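Local coordinates for major capsid protein (Paramecium bursaria Chlorella virus 1, PDB 5TIP) that self-assembles as trimers, the pseudo-hexameric capsomers of the large icosahedral glycoprotein capsid of the virus, at residues Thr44-Val49 with Lys54-Ile59; Asp94-Leu97 with Gln102-Asp105. All coordinates share one frame; numbering follows the deposited sequence.

Both contacts belong to the N-terminal of the two hexon-type capsid regions of the chain and come in series along it, contact 1 closing before contact 2 opens. Their centres lie 14 Å apart, with nearest atoms about 5 Å apart, so they do not touch. What joins them is a four-stranded antiparallel sheet in the order 54-58, 172-178, 92-99, 102-108. Contact 1 adds the loop 44-49 alongside outermost strand 54-58, whereas contact 2 pairs 92-99 with the strand at the other margin, 102-108. Strand 172-178 bridges them. They lie at the sheet's two outermost strands within this chain, in the N-terminal jelly roll of the double jelly-roll capsid protein, and no other chain of the trimer touches either.

Contact 1 of 2, residues Thr44-Val49 with Lys54-Ile59; sequences TINGSV and KVSTQI
N46 and S56 form a single antiparallel bridge, a hydrogen-bonded pair closed by two backbone bonds: N46 N to S56 O at 2.8 Å and nearly linear (171°), and S56 N to N46 O at 3.1 Å. N46 O also receives a CA-H...O contact from V55 CA, at 3.3 Å.

Water extends the pairing beyond this bridge. One molecule links T44 N to Q58 O; a second donates to T44 O and to N46 OD1 while accepting from Q58 N, tying side chain and both backbones together. A third joins S48 N to K54 O, 2.8 Å from that carbonyl oxygen.

The apolar contacts pack against strands 200-210 and 172-178. I45 CG2, anti to the backbone N while CG1 lies beside it (chi1 -62°), reaches V55 CB at 3.7 Å, and V49 CG2 meets V55 CG1 at 4.0 Å. I45 and V49 also pack on M201, and V55 on F176 of strand 172-178, to which V55 and T57 are hydrogen-bonded through their backbones.

G47 has a positive phi (112°) with an extended psi, a conformation suited to glycine, and its C lies 4.0 Å from V55 CG1. The chemistry implies a segment laid along the sheet margin, held by the N46-S56 bridge and by I45 and V49 against V55, with water-mediated links replacing direct backbone bonds toward both ends.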
ATOM      1  N   THR A  44     -32.890 -13.625  -2.224  1.00 31.63           N
ATOM      2  CA  THR A  44     -33.602 -14.687  -1.526  1.00 33.55           C
ATOM      3  C   THR A  44     -32.746 -15.946  -1.524  1.00 32.18           C
ATOM      4  O   THR A  44     -32.277 -16.386  -2.578  1.00 33.40           O
ATOM      5  CB  THR A  44     -34.952 -14.962  -2.191  1.00 36.39           C
ATOM      6  OG1 THR A  44     -35.746 -13.768  -2.184  1.00 37.32           O
ATOM      7  CG2 THR A  44     -35.698 -16.062  -1.450  1.00 35.11           C
ATOM      8  N   ILE A  45     -32.539 -16.517  -0.341  1.00 32.27           N
ATOM      9  CA  ILE A  45     -31.737 -17.723  -0.179  1.00 34.13           C
ATOM     10  C   ILE A  45     -32.675 -18.921  -0.133  1.00 38.67           C
ATOM     11  O   ILE A  45     -33.600 -18.965   0.687  1.00 42.93           O
ATOM     12  CB  ILE A  45     -30.867 -17.648   1.087  1.00 34.44           C
ATOM     13  CG1 ILE A  45     -29.890 -16.475   0.992  1.00 29.27           C
ATOM     14  CG2 ILE A  45     -30.114 -18.953   1.294  1.00 35.37           C
ATOM     15  CD1 ILE A  45     -28.963 -16.355   2.182  1.00 27.05           C
ATOM     16  N   ASN A  46     -32.437 -19.891  -1.012  1.00 39.59           N
ATOM     17  CA  ASN A  46     -33.237 -21.106  -1.085  1.00 41.64           C
ATOM     18  C   ASN A  46     -32.540 -22.224  -0.321  1.00 38.16           C
ATOM     19  O   ASN A  46     -31.360 -22.500  -0.555  1.00 38.37           O
ATOM     20  CB  ASN A  46     -33.467 -21.523  -2.539  1.00 47.02           C
ATOM     21  CG  ASN A  46     -34.279 -20.503  -3.319  1.00 50.50           C
ATOM     22  OD1 ASN A  46     -33.835 -19.993  -4.347  1.00 49.91           O
ATOM     23  ND2 ASN A  46     -35.476 -20.201  -2.828  1.00 51.17           N
ATOM     24  N   GLY A  47     -33.267 -22.857   0.588  1.00 36.51           N
ATOM     25  CA  GLY A  47     -32.726 -23.916   1.412  1.00 36.25           C
ATOM     26  C   GLY A  47     -32.636 -23.511   2.875  1.00 38.29           C
ATOM     27  O   GLY A  47     -32.883 -22.366   3.260  1.00 41.62           O
ATOM     28  N   SER A  48     -32.284 -24.496   3.696  1.00 37.90           N
ATOM     29  CA  SER A  48     -32.142 -24.294   5.131  1.00 36.16           C
ATOM     30  C   SER A  48     -30.696 -23.933   5.446  1.00 34.83           C
ATOM     31  O   SER A  48     -29.787 -24.745   5.234  1.00 36.51           O
ATOM     32  CB  SER A  48     -32.563 -25.546   5.897  1.00 40.42           C
ATOM     33  OG  SER A  48     -33.936 -25.826   5.690  1.00 46.46           O
ATOM     34  N   VAL A  49     -30.486 -22.718   5.950  1.00 32.62           N
ATOM     35  CA  VAL A  49     -29.147 -22.279   6.316  1.00 31.74           C
ATOM     36  C   VAL A  49     -28.722 -22.973   7.601  1.00 32.84           C
ATOM     37  O   VAL A  49     -29.450 -22.964   8.603  1.00 36.21           O
ATOM     38  CB  VAL A  49     -29.102 -20.751   6.461  1.00 32.39           C
ATOM     39  CG1 VAL A  49     -27.756 -20.312   7.011  1.00 30.37           C
ATOM     40  CG2 VAL A  49     -29.373 -20.088   5.121  1.00 35.17           C
ATOM     41  N   LYS A  54     -26.377 -27.045   2.023  1.00 29.49           N
ATOM     42  CA  LYS A  54     -26.222 -26.420   0.716  1.00 32.37           C
ATOM     43  C   LYS A  54     -27.415 -25.513   0.450  1.00 33.99           C
ATOM     44  O   LYS A  54     -28.566 -25.962   0.502  1.00 35.86           O
ATOM     45  CB  LYS A  54     -26.087 -27.463  -0.394  1.00 32.41           C
ATOM     46  CG  LYS A  54     -24.817 -28.290  -0.330  1.00 34.31           C
ATOM     47  CD  LYS A  54     -24.739 -29.254  -1.502  1.00 40.27           C
ATOM     48  CE  LYS A  54     -23.429 -30.027  -1.499  1.00 45.24           C
ATOM     49  NZ  LYS A  54     -22.247 -29.134  -1.625  1.00 50.25           N
ATOM     50  N   VAL A  55     -27.138 -24.240   0.178  1.00 32.32           N
ATOM     51  CA  VAL A  55     -28.160 -23.265  -0.171  1.00 31.09           C
ATOM     52  C   VAL A  55     -27.790 -22.647  -1.511  1.00 29.61           C
ATOM     53  O   VAL A  55     -26.640 -22.702  -1.954  1.00 27.26           O
ATOM     54  CB  VAL A  55     -28.321 -22.177   0.909  1.00 29.92           C
ATOM     55  CG1 VAL A  55     -28.800 -22.791   2.213  1.00 29.02           C
ATOM     56  CG2 VAL A  55     -27.008 -21.444   1.114  1.00 28.98           C
ATOM     57  N   SER A  56     -28.786 -22.057  -2.166  1.00 31.00           N
ATOM     58  CA  SER A  56     -28.582 -21.457  -3.475  1.00 30.58           C
ATOM     59  C   SER A  56     -29.339 -20.141  -3.559  1.00 30.70           C
ATOM     60  O   SER A  56     -30.229 -19.858  -2.757  1.00 34.26           O
ATOM     61  CB  SER A  56     -29.029 -22.393  -4.605  1.00 35.26           C
ATOM     62  OG  SER A  56     -30.424 -22.633  -4.545  1.00 39.00           O
ATOM     63  N   THR A  57     -28.968 -19.340  -4.555  1.00 31.53           N
ATOM     64  CA  THR A  57     -29.588 -18.045  -4.796  1.00 33.25           C
ATOM     65  C   THR A  57     -29.694 -17.813  -6.293  1.00 33.50           C
ATOM     66  O   THR A  57     -28.711 -17.984  -7.019  1.00 33.68           O
ATOM     67  CB  THR A  57     -28.780 -16.914  -4.142  1.00 37.24           C
ATOM     68  OG1 THR A  57     -29.087 -16.845  -2.745  1.00 40.44           O
ATOM     69  CG2 THR A  57     -29.090 -15.575  -4.796  1.00 37.22           C
ATOM     70  N   GLN A  58     -30.877 -17.413  -6.749  1.00 32.94           N
ATOM     71  CA  GLN A  58     -31.083 -16.978  -8.123  1.00 32.02           C
ATOM     72  C   GLN A  58     -31.089 -15.456  -8.138  1.00 29.77           C
ATOM     73  O   GLN A  58     -31.929 -14.831  -7.480  1.00 29.87           O
ATOM     74  CB  GLN A  58     -32.393 -17.524  -8.690  1.00 36.98           C
ATOM     75  CG  GLN A  58     -32.605 -17.197 -10.163  1.00 40.77           C
ATOM     76  CD  GLN A  58     -33.965 -17.632 -10.673  1.00 48.26           C
ATOM     77  OE1 GLN A  58     -34.128 -18.745 -11.173  1.00 51.05           O
ATOM     78  NE2 GLN A  58     -34.951 -16.749 -10.554  1.00 52.62           N
ATOM     79  N   ILE A  59     -30.148 -14.864  -8.874  1.00 30.66           N
ATOM     80  CA  ILE A  59     -30.011 -13.412  -8.875  1.00 28.82           C
ATOM     81  C   ILE A  59     -31.275 -12.800  -9.456  1.00 32.49           C
ATOM     82  O   ILE A  59     -31.615 -13.029 -10.623  1.00 34.13           O
ATOM     83  CB  ILE A  59     -28.769 -12.981  -9.663  1.00 27.25           C
ATOM     84  CG1 ILE A  59     -27.520 -13.683  -9.128  1.00 25.11           C
ATOM     85  CG2 ILE A  59     -28.596 -11.471  -9.597  1.00 27.13           C
ATOM     86  CD1 ILE A  59     -27.247 -13.417  -7.670  1.00 26.04           C
TER
HETATM   87  O   HOH W   1     -32.994 -13.248  -5.239  1.00 40.45           O
HETATM   88  O   HOH W   2     -33.138 -17.235  -4.924  1.00 49.68           O
HETATM   89  O   HOH W   3     -30.231 -26.594   2.662  1.00 34.42           O

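Contact 2 of 2, residues Asp94-Leu97 with Gln102-Asp105; sequences DVEL and QRID
L97 pairs with D105 across antiparallel strands whose local directions diverge at 118°, L97 N donating to D105 O at 2.8 Å while I104 N donates to L97 O at 2.7 Å, the latter tilted out of the carbonyl plane. Because I104 and D105 both stand opposite L97, the pairing is a classic beta bulge, and I104 has the matching backbone angles (-94°/-40°). The bulge lies in the hairpin of strands 92-99 and 102-108, at one margin of the four-stranded antiparallel sheet.

The polar side-chain link is a salt bridge between E96 and R103. An extended E96 chain, with CG anti to the backbone N, brings OE2 to the guanidinium edge, where R103 NE donates at 2.8 Å. The oxygen lies close to the guanidinium plane, yet NE comes from above the carboxylate, and the two flat groups stand almost perpendicular.

On the apolar side, L97 CD2 packs against I104 CB at 3.8 Å, and F153 of helix 153-156 touches both residues. The D105 carboxylate instead turns away from L97, OD2 bonding to H107 NE2 and OD1 to L230 N.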
ATOM      1  N   ASP A  94     -17.632 -23.598  -0.318  1.00 28.97           N
ATOM      2  CA  ASP A  94     -17.459 -23.413  -1.751  1.00 31.09           C
ATOM      3  C   ASP A  94     -18.645 -22.632  -2.292  1.00 30.49           C
ATOM      4  O   ASP A  94     -19.746 -22.682  -1.736  1.00 33.09           O
ATOM      5  CB  ASP A  94     -17.301 -24.750  -2.493  1.00 33.86           C
ATOM      6  CG  ASP A  94     -18.459 -25.704  -2.258  1.00 39.54           C
ATOM      7  OD1 ASP A  94     -19.558 -25.461  -2.801  1.00 42.25           O
ATOM      8  OD2 ASP A  94     -18.263 -26.709  -1.542  1.00 41.19           O
ATOM      9  N   VAL A  95     -18.405 -21.907  -3.382  1.00 27.26           N
ATOM     10  CA  VAL A  95     -19.431 -21.112  -4.045  1.00 24.37           C
ATOM     11  C   VAL A  95     -19.274 -21.293  -5.548  1.00 23.04           C
ATOM     12  O   VAL A  95     -18.163 -21.204  -6.080  1.00 22.88           O
ATOM     13  CB  VAL A  95     -19.352 -19.622  -3.648  1.00 24.95           C
ATOM     14  CG1 VAL A  95     -17.928 -19.101  -3.773  1.00 26.50           C
ATOM     15  CG2 VAL A  95     -20.316 -18.790  -4.481  1.00 25.18           C
ATOM     16  N   GLU A  96     -20.383 -21.578  -6.227  1.00 25.63           N
ATOM     17  CA  GLU A  96     -20.397 -21.885  -7.650  1.00 24.68           C
ATOM     18  C   GLU A  96     -21.230 -20.852  -8.393  1.00 25.91           C
ATOM     19  O   GLU A  96     -22.354 -20.545  -7.982  1.00 30.46           O
ATOM     20  CB  GLU A  96     -20.961 -23.288  -7.892  1.00 28.30           C
ATOM     21  CG  GLU A  96     -21.012 -23.707  -9.348  1.00 30.28           C
ATOM     22  CD  GLU A  96     -21.678 -25.054  -9.530  1.00 32.97           C
ATOM     23  OE1 GLU A  96     -22.165 -25.616  -8.526  1.00 35.37           O
ATOM     24  OE2 GLU A  96     -21.723 -25.550 -10.674  1.00 36.37           O
ATOM     25  N   LEU A  97     -20.677 -20.316  -9.478  1.00 23.39           N
ATOM     26  CA  LEU A  97     -21.375 -19.364 -10.333  1.00 24.34           C
ATOM     27  C   LEU A  97     -21.927 -20.091 -11.552  1.00 24.54           C
ATOM     28  O   LEU A  97     -21.196 -20.821 -12.229  1.00 29.30           O
ATOM     29  CB  LEU A  97     -20.443 -18.232 -10.766  1.00 22.84           C
ATOM     30  CG  LEU A  97     -21.039 -17.254 -11.780  1.00 25.00           C
ATOM     31  CD1 LEU A  97     -22.164 -16.450 -11.146  1.00 23.94           C
ATOM     32  CD2 LEU A  97     -19.968 -16.339 -12.346  1.00 23.27           C
ATOM     33  N   GLN A 102     -25.159 -23.472 -16.782  1.00 29.34           N
ATOM     34  CA  GLN A 102     -23.771 -23.799 -17.075  1.00 27.94           C
ATOM     35  C   GLN A 102     -22.873 -23.165 -16.023  1.00 26.52           C
ATOM     36  O   GLN A 102     -22.991 -21.967 -15.743  1.00 28.10           O
ATOM     37  CB  GLN A 102     -23.384 -23.296 -18.467  1.00 30.36           C
ATOM     38  CG  GLN A 102     -24.363 -23.703 -19.554  1.00 35.51           C
ATOM     39  CD  GLN A 102     -24.534 -25.202 -19.656  1.00 40.18           C
ATOM     40  OE1 GLN A 102     -23.562 -25.954 -19.614  1.00 42.65           O
ATOM     41  NE2 GLN A 102     -25.780 -25.649 -19.783  1.00 40.15           N
ATOM     42  N   ARG A 103     -21.972 -23.961 -15.453  1.00 27.52           N
ATOM     43  CA  ARG A 103     -21.037 -23.438 -14.466  1.00 25.75           C
ATOM     44  C   ARG A 103     -20.033 -22.509 -15.136  1.00 28.72           C
ATOM     45  O   ARG A 103     -19.356 -22.896 -16.094  1.00 30.74           O
ATOM     46  CB  ARG A 103     -20.306 -24.577 -13.760  1.00 24.08           C
ATOM     47  CG  ARG A 103     -19.218 -24.107 -12.811  1.00 21.82           C
ATOM     48  CD  ARG A 103     -18.355 -25.259 -12.333  1.00 25.00           C
ATOM     49  NE  ARG A 103     -19.097 -26.200 -11.501  1.00 28.64           N
ATOM     50  CZ  ARG A 103     -18.549 -27.249 -10.897  1.00 32.08           C
ATOM     51  NH1 ARG A 103     -17.252 -27.490 -11.034  1.00 34.91           N
ATOM     52  NH2 ARG A 103     -19.296 -28.058 -10.158  1.00 32.00           N
ATOM     53  N   ILE A 104     -19.931 -21.287 -14.624  1.00 26.38           N
ATOM     54  CA  ILE A 104     -18.953 -20.329 -15.129  1.00 22.89           C
ATOM     55  C   ILE A 104     -17.665 -20.379 -14.320  1.00 23.42           C
ATOM     56  O   ILE A 104     -16.568 -20.302 -14.879  1.00 23.84           O
ATOM     57  CB  ILE A 104     -19.566 -18.916 -15.129  1.00 23.03           C
ATOM     58  CG1 ILE A 104     -20.895 -18.922 -15.884  1.00 20.71           C
ATOM     59  CG2 ILE A 104     -18.609 -17.915 -15.749  1.00 25.68           C
ATOM     60  CD1 ILE A 104     -20.779 -19.370 -17.322  1.00 22.81           C
ATOM     61  N   ASP A 105     -17.780 -20.518 -13.003  1.00 24.07           N
ATOM     62  CA  ASP A 105     -16.620 -20.591 -12.129  1.00 25.56           C
ATOM     63  C   ASP A 105     -17.069 -21.191 -10.806  1.00 25.84           C
ATOM     64  O   ASP A 105     -18.255 -21.169 -10.467  1.00 26.87           O
ATOM     65  CB  ASP A 105     -15.991 -19.209 -11.921  1.00 29.46           C
ATOM     66  CG  ASP A 105     -14.544 -19.287 -11.484  1.00 35.08           C
ATOM     67  OD1 ASP A 105     -14.008 -20.411 -11.391  1.00 37.67           O
ATOM     68  OD2 ASP A 105     -13.942 -18.221 -11.234  1.00 36.62           O
TER